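Local coordinates for beta-fructofuranosidase (Arthrobacter, PDB 3WPU), which belongs to the levansucrase/invertase family of the beta-fructosidase clan, whose members are built around a five-bladed beta-propeller, at residues P8-H13 and T29-A33. Residues are numbered along the deposited sequence; the frame is centred on the assembly and turned at random.
Sequences PEPTIH and TRADA
The carboxylate of Asp-32 (chi1 m) binds residues 8-13 with both oxygens. His-13 NE2 donates to Asp-32 OD2 at 2.7 Å, nearly straight and in the ring plane, while Thr-11 N donates to Asp-32 OD1 at 2.9 Å. One water gives hydrogen bonds to Thr-11 O (2.8 Å) and Asp-32 OD1 (2.7 Å). Thr-29, the N-cap, and Asp-32 also form a capping box at the start of helix 30-38: Thr-29 N donates to Asp-32 OD2 (3.2 Å), and Asp-32 N donates to Thr-29 OG1 (2.9 Å), the p rotamer of Thr-29 (chi1 68°) bringing OG1 to that amide. Thr-29 OG1 donates a hydrogen bond to Thr-11 OG1 at 2.7 Å; Thr-11 OG1 also bonds Gly-282 O. His-13 ND1 is hydrogen-bonded to Asp-381 OD1.

Residues 8-13 are extended, with phi from -63° to -117° and psi from 120° to 160°, a path that suits Pro-8 and Pro-10, which have no NH to satisfy. The nearest CA atoms of 8-13 and 29-33 are those of Pro-10 and Asp-32, 4.7 Å apart. Small Ala-31 lets the chain come close, its CB 3.7 Å from both Glu-9 O and Thr-11 OG1, whereas the CA-to-CB bonds of Glu-9 and Ile-12 point away.

The loop before strand 26-27 is thus tied to the N-terminal end of helix 30-38 mainly by polar bonds, and a buried aspartate serves both the helix start and a histidine whose two ring nitrogens both face carboxylates.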
loop_
_atom_site.group_PDB
_atom_site.type_symbol
_atom_site.label_atom_id
_atom_site.label_comp_id
_atom_site.label_asym_id
_atom_site.label_seq_id
_atom_site.Cartn_x
_atom_site.Cartn_y
_atom_site.Cartn_z
ATOM N N PRO A 8 -16.170 -15.072 -20.568
ATOM C CA PRO A 8 -15.019 -15.959 -20.745
ATOM C C PRO A 8 -14.676 -16.675 -19.450
ATOM O O PRO A 8 -14.907 -16.157 -18.370
ATOM C CB PRO A 8 -13.891 -14.990 -21.127
ATOM C CG PRO A 8 -14.283 -13.689 -20.471
ATOM C CD PRO A 8 -15.775 -13.649 -20.602
ATOM N N GLU A 9 -14.058 -17.845 -19.566
ATOM C CA GLU A 9 -13.513 -18.504 -18.416
ATOM C C GLU A 9 -12.156 -17.872 -18.072
ATOM O O GLU A 9 -11.494 -17.321 -18.921
ATOM C CB GLU A 9 -13.387 -19.999 -18.708
ATOM C CG GLU A 9 -14.766 -20.629 -18.877
ATOM C CD GLU A 9 -14.730 -22.119 -18.902
ATOM O OE1 GLU A 9 -13.878 -22.683 -18.182
ATOM O OE2 GLU A 9 -15.566 -22.720 -19.612
ATOM N N PRO A 10 -11.785 -17.891 -16.785
ATOM C CA PRO A 10 -10.549 -17.279 -16.348
ATOM C C PRO A 10 -9.383 -18.158 -16.761
ATOM O O PRO A 10 -9.573 -19.341 -17.033
ATOM C CB PRO A 10 -10.690 -17.231 -14.825
ATOM C CG PRO A 10 -11.651 -18.301 -14.501
ATOM C CD PRO A 10 -12.599 -18.353 -15.653
ATOM N N THR A 11 -8.207 -17.552 -16.800
ATOM C CA THR A 11 -6.988 -18.228 -17.202
ATOM C C THR A 11 -6.672 -19.277 -16.165
ATOM O O THR A 11 -6.918 -19.086 -14.981
ATOM C CB THR A 11 -5.830 -17.201 -17.304
ATOM O OG1 THR A 11 -6.196 -16.170 -18.230
ATOM C CG2 THR A 11 -4.563 -17.840 -17.782
ATOM N N ILE A 12 -6.114 -20.402 -16.606
ATOM C CA ILE A 12 -5.632 -21.406 -15.674
ATOM C C ILE A 12 -4.243 -20.987 -15.217
ATOM O O ILE A 12 -3.341 -20.818 -16.049
ATOM C CB ILE A 12 -5.602 -22.809 -16.315
ATOM C CG1 ILE A 12 -7.033 -23.240 -16.677
ATOM C CG2 ILE A 12 -4.991 -23.797 -15.345
ATOM C CD1 ILE A 12 -7.131 -24.610 -17.325
ATOM N N HIS A 13 -4.102 -20.777 -13.905
ATOM C CA HIS A 13 -2.829 -20.408 -13.292
ATOM C C HIS A 13 -2.441 -21.534 -12.334
ATOM O O HIS A 13 -3.279 -22.069 -11.613
ATOM C CB HIS A 13 -2.931 -19.118 -12.485
ATOM C CG HIS A 13 -3.147 -17.886 -13.308
ATOM N ND1 HIS A 13 -2.120 -17.221 -13.939
ATOM C CD2 HIS A 13 -4.268 -17.157 -13.548
ATOM C CE1 HIS A 13 -2.601 -16.155 -14.563
ATOM N NE2 HIS A 13 -3.895 -16.088 -14.324
ATOM N N THR A 29 -4.543 -11.466 -16.514
ATOM C CA THR A 29 -4.892 -11.461 -17.938
ATOM C C THR A 29 -6.203 -10.734 -18.178
ATOM O O THR A 29 -6.951 -10.490 -17.252
ATOM C CB THR A 29 -5.043 -12.875 -18.509
ATOM O OG1 THR A 29 -6.195 -13.507 -17.934
ATOM C CG2 THR A 29 -3.800 -13.726 -18.213
ATOM N N ARG A 30 -6.519 -10.460 -19.448
ATOM C CA ARG A 30 -7.830 -9.889 -19.788
ATOM C C ARG A 30 -8.962 -10.870 -19.451
ATOM O O ARG A 30 -9.997 -10.461 -18.964
ATOM C CB ARG A 30 -7.871 -9.469 -21.257
ATOM C CG ARG A 30 -7.001 -8.257 -21.533
ATOM C CD ARG A 30 -7.124 -7.737 -22.963
ATOM N NE ARG A 30 -8.469 -7.339 -23.377
ATOM C CZ ARG A 30 -8.987 -6.125 -23.220
ATOM N NH1 ARG A 30 -8.304 -5.166 -22.607
ATOM N NH2 ARG A 30 -10.209 -5.871 -23.665
ATOM N N ALA A 31 -8.738 -12.168 -19.663
ATOM C CA ALA A 31 -9.708 -13.190 -19.317
ATOM C C ALA A 31 -9.980 -13.163 -17.810
ATOM O O ALA A 31 -11.139 -13.236 -17.380
ATOM C CB ALA A 31 -9.197 -14.562 -19.748
ATOM N N ASP A 32 -8.919 -13.020 -17.022
ATOM C CA ASP A 32 -9.018 -12.921 -15.548
ATOM C C ASP A 32 -9.843 -11.668 -15.195
ATOM O O ASP A 32 -10.821 -11.736 -14.460
ATOM C CB ASP A 32 -7.612 -12.829 -14.906
ATOM C CG ASP A 32 -6.796 -14.137 -14.999
ATOM O OD1 ASP A 32 -7.379 -15.228 -15.190
ATOM O OD2 ASP A 32 -5.557 -14.038 -14.821
ATOM N N ALA A 33 -9.433 -10.535 -15.737
ATOM C CA ALA A 33 -10.054 -9.272 -15.395
ATOM C C ALA A 33 -11.523 -9.235 -15.811
ATOM O O ALA A 33 -12.344 -8.540 -15.169
ATOM C CB ALA A 33 -9.256 -8.112 -16.010
HETATM O O HOH W 1 -7.597 -17.032 -13.165
#